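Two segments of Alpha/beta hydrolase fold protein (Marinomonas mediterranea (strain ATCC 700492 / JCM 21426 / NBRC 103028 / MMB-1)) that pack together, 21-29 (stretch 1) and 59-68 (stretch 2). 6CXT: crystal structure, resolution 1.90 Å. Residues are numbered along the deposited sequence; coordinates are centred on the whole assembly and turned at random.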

# COMPACT_ATOMS: atom_id res chain seq x y z
N LEU A 21 -10.61 -29.31 31.19
CA LEU A 21 -11.86 -28.56 31.20
C LEU A 21 -13.03 -29.47 31.47
O LEU A 21 -13.12 -30.54 30.89
CB LEU A 21 -12.13 -27.80 29.89
CG LEU A 21 -13.50 -27.10 29.81
CD1 LEU A 21 -13.40 -25.69 30.34
CD2 LEU A 21 -14.09 -27.10 28.39
N ASP A 22 -13.92 -29.02 32.35
CA ASP A 22 -15.10 -29.79 32.69
C ASP A 22 -16.26 -28.86 33.01
O ASP A 22 -16.13 -27.62 32.91
CB ASP A 22 -14.79 -30.81 33.84
CG ASP A 22 -14.39 -30.14 35.16
OD1 ASP A 22 -14.89 -29.04 35.50
OD2 ASP A 22 -13.56 -30.72 35.87
N GLN A 23 -17.37 -29.45 33.45
CA GLN A 23 -18.60 -28.73 33.73
C GLN A 23 -18.46 -27.76 34.94
O GLN A 23 -19.34 -26.91 35.14
CB GLN A 23 -19.79 -29.71 33.90
CG GLN A 23 -19.84 -30.45 35.24
CD GLN A 23 -18.87 -31.63 35.40
OE1 GLN A 23 -17.87 -31.78 34.67
NE2 GLN A 23 -19.16 -32.48 36.37
N ASN A 24 -17.35 -27.87 35.69
CA ASN A 24 -17.07 -26.98 36.86
C ASN A 24 -16.04 -25.87 36.66
O ASN A 24 -15.84 -25.03 37.55
CB ASN A 24 -16.60 -27.80 38.07
CG ASN A 24 -17.70 -28.69 38.59
OD1 ASN A 24 -18.85 -28.25 38.75
ND2 ASN A 24 -17.39 -29.97 38.74
N THR A 25 -15.35 -25.90 35.52
CA THR A 25 -14.34 -24.86 35.25
C THR A 25 -15.01 -23.47 35.28
O THR A 25 -16.04 -23.26 34.64
CB THR A 25 -13.64 -25.16 33.92
OG1 THR A 25 -13.19 -26.54 33.94
CG2 THR A 25 -12.45 -24.19 33.70
N PRO A 26 -14.46 -22.56 36.12
CA PRO A 26 -15.06 -21.23 36.19
C PRO A 26 -14.68 -20.40 34.93
O PRO A 26 -13.55 -19.89 34.83
CB PRO A 26 -14.48 -20.64 37.48
CG PRO A 26 -13.25 -21.43 37.78
CD PRO A 26 -13.32 -22.73 37.04
N LEU A 27 -15.66 -20.31 34.02
CA LEU A 27 -15.48 -19.75 32.63
C LEU A 27 -15.17 -18.26 32.66
O LEU A 27 -14.28 -17.79 31.93
CB LEU A 27 -16.71 -20.02 31.75
CG LEU A 27 -17.10 -21.52 31.49
CD1 LEU A 27 -18.37 -21.62 30.68
CD2 LEU A 27 -15.95 -22.31 30.84
N LEU A 28 -15.89 -17.53 33.51
CA LEU A 28 -15.69 -16.08 33.68
C LEU A 28 -14.47 -15.80 34.46
O LEU A 28 -13.67 -14.93 34.08
CB LEU A 28 -16.87 -15.43 34.37
CG LEU A 28 -18.18 -15.48 33.58
CD1 LEU A 28 -19.31 -15.12 34.50
CD2 LEU A 28 -18.18 -14.58 32.34
N GLU A 29 -14.30 -16.50 35.56
CA GLU A 29 -13.18 -16.21 36.42
C GLU A 29 -11.84 -16.47 35.76
O GLU A 29 -10.88 -15.75 36.01
CB GLU A 29 -13.31 -17.00 37.73
CG GLU A 29 -12.12 -16.86 38.67
CD GLU A 29 -12.32 -17.63 39.97
OE1 GLU A 29 -13.44 -18.17 40.20
OE2 GLU A 29 -11.37 -17.69 40.76
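Stretch 2, residues 59-68: NPEHFENVAT

Stretch 2 lies on stretch 1 with its chain running the opposite way: Leu28 meets Pro60 and Phe63, Leu27 meets Glu64, and Gln23 meets Val66 and Ala67. The CA atoms of Gln23 and Val66 are 4.6 Å apart, those of Pro26 and Asn65 5.1 Å. Neither segment is a strand here, so the polar part of the contact consists of individual backbone groups, joined by two direct hydrogen bonds and by waters, beside an apolar patch.

Stretch 1 begins with a type I turn from Asp22 to Thr25, closed by Thr25 N to Asp22 O at 3.2 Å. Short polar side chains suit such a turn because they can reach its amides: Asp22 OD1 accepts from Asn24 N (2.7 Å), and Thr25 OG1 accepts from Asp22 N (3.0 Å). The turn leaves Gln23 O facing the first turn of the helix that starts at Val66, where it accepts from Ala67 N at 3.3 Å. Amides at a helix start lack partners within the helix, and this carbonyl supplies one. Val66 N instead donates to water 1 (2.9 Å), which in turn donates to Asp22 O and Thr25 O, both at 2.8 Å.

Asn65 is the N-cap. Asn65 OD1 accepts from Thr68 N at 2.7 Å, while Asn65 ND2 donates to water 2 (2.9 Å), which donates to Asn24 O (2.8 Å). The amide side chain thus caps the helix with one end and ties it to the turn through the other. Asn65 CB packs 3.2 Å from Thr25 O.

The second direct bond runs the other way, Leu27 N to Glu64 O at 2.9 Å. Pro26 has no amide hydrogen to offer, but its CA makes a CA-H...O contact with the same carbonyl, Pro26 CA to Glu64 O at 3.4 Å. Water 3 also donates to Glu64 O (2.9 Å) and accepts from Glu29 N (3.1 Å). The CA-to-CB bond of Glu64 points away from stretch 1 and the residue is exposed, so here it contributes its backbone.

The side chains of Leu27 and Leu28 form the apolar part of the contact. Both residues have helical phi/psi and m,t rotamers, and their CA-to-CB bonds point toward stretch 2. Buried, their branched ends need no polar partner and meet hydrocarbon: Leu27 CD1 lies 4.1 Å from Val66 CG2; Leu28 CD1 lies 4.1 Å from both Pro60 CB and Phe63 CB, while the end of the phenylalanine side chain leads away. Within stretch 2, Asn59 braces the bend that carries Pro60 and Phe63: Asn59 OD1 accepts from His62 N (3.0 Å) and, weakly, from Glu61 N (2.8 Å), and Phe63 N donates to Asn59 O (3.2 Å).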

# COMPACT_ATOMS: atom_id res chain seq x y z
N ASN A 59 -25.38 -13.07 32.57
CA ASN A 59 -24.93 -12.60 33.88
C ASN A 59 -24.02 -13.64 34.55
O ASN A 59 -23.90 -14.77 34.03
CB ASN A 59 -26.15 -12.27 34.75
CG ASN A 59 -27.02 -13.49 35.03
OD1 ASN A 59 -26.52 -14.55 35.49
ND2 ASN A 59 -28.30 -13.38 34.72
N PRO A 60 -23.40 -13.28 35.70
CA PRO A 60 -22.44 -14.19 36.27
C PRO A 60 -23.05 -15.49 36.83
O PRO A 60 -22.31 -16.48 36.98
CB PRO A 60 -21.76 -13.37 37.35
CG PRO A 60 -22.16 -11.94 37.12
CD PRO A 60 -23.47 -12.00 36.43
N GLU A 61 -24.37 -15.50 37.05
CA GLU A 61 -25.05 -16.69 37.62
C GLU A 61 -25.09 -17.75 36.52
O GLU A 61 -24.57 -18.86 36.70
CB GLU A 61 -26.45 -16.37 38.19
CG GLU A 61 -26.47 -15.33 39.32
CD GLU A 61 -26.77 -13.88 38.87
OE1 GLU A 61 -27.97 -13.56 38.69
OE2 GLU A 61 -25.82 -13.04 38.70
N HIS A 62 -25.67 -17.40 35.36
CA HIS A 62 -25.73 -18.34 34.24
C HIS A 62 -24.40 -18.75 33.59
O HIS A 62 -24.28 -19.89 33.13
CB HIS A 62 -26.72 -17.85 33.20
CG HIS A 62 -28.07 -17.55 33.76
ND1 HIS A 62 -28.71 -16.34 33.57
CD2 HIS A 62 -28.89 -18.29 34.55
CE1 HIS A 62 -29.88 -16.36 34.19
NE2 HIS A 62 -30.01 -17.53 34.80
N PHE A 63 -23.40 -17.87 33.59
CA PHE A 63 -22.18 -18.12 32.80
C PHE A 63 -21.03 -18.50 33.67
O PHE A 63 -19.86 -18.58 33.25
CB PHE A 63 -21.86 -16.95 31.86
CG PHE A 63 -22.81 -16.85 30.71
CD1 PHE A 63 -24.09 -16.28 30.87
CD2 PHE A 63 -22.47 -17.41 29.46
CE1 PHE A 63 -25.00 -16.24 29.79
CE2 PHE A 63 -23.37 -17.37 28.41
CZ PHE A 63 -24.62 -16.77 28.55
N GLU A 64 -21.38 -18.86 34.90
CA GLU A 64 -20.35 -19.28 35.81
C GLU A 64 -19.55 -20.45 35.26
O GLU A 64 -18.29 -20.46 35.33
CB GLU A 64 -20.98 -19.63 37.18
CG GLU A 64 -19.91 -19.98 38.19
CD GLU A 64 -20.45 -20.38 39.54
OE1 GLU A 64 -21.69 -20.49 39.75
OE2 GLU A 64 -19.57 -20.59 40.39
N ASN A 65 -20.23 -21.45 34.73
CA ASN A 65 -19.55 -22.64 34.25
C ASN A 65 -20.48 -23.32 33.27
O ASN A 65 -21.60 -22.82 33.02
CB ASN A 65 -19.16 -23.59 35.42
CG ASN A 65 -20.37 -23.95 36.30
OD1 ASN A 65 -21.44 -24.30 35.79
ND2 ASN A 65 -20.20 -23.82 37.64
N VAL A 66 -20.00 -24.43 32.70
CA VAL A 66 -20.78 -25.18 31.69
C VAL A 66 -22.13 -25.70 32.27
O VAL A 66 -23.20 -25.64 31.62
CB VAL A 66 -19.91 -26.29 31.03
CG1 VAL A 66 -20.74 -27.23 30.17
CG2 VAL A 66 -18.82 -25.65 30.14
N ALA A 67 -22.07 -26.17 33.53
CA ALA A 67 -23.27 -26.70 34.20
C ALA A 67 -24.36 -25.63 34.29
O ALA A 67 -25.50 -25.87 33.85
CB ALA A 67 -22.87 -27.24 35.59
N THR A 68 -23.99 -24.42 34.77
CA THR A 68 -24.95 -23.34 34.96
C THR A 68 -25.46 -22.84 33.60
O THR A 68 -26.66 -22.52 33.43
CB THR A 68 -24.40 -22.16 35.80
OG1 THR A 68 -23.27 -21.55 35.16
CG2 THR A 68 -23.97 -22.63 37.23
O HOH W 1 -17.14 -25.03 32.84
O HOH W 2 -17.55 -23.05 38.59
O HOH W 3 -16.74 -18.24 36.23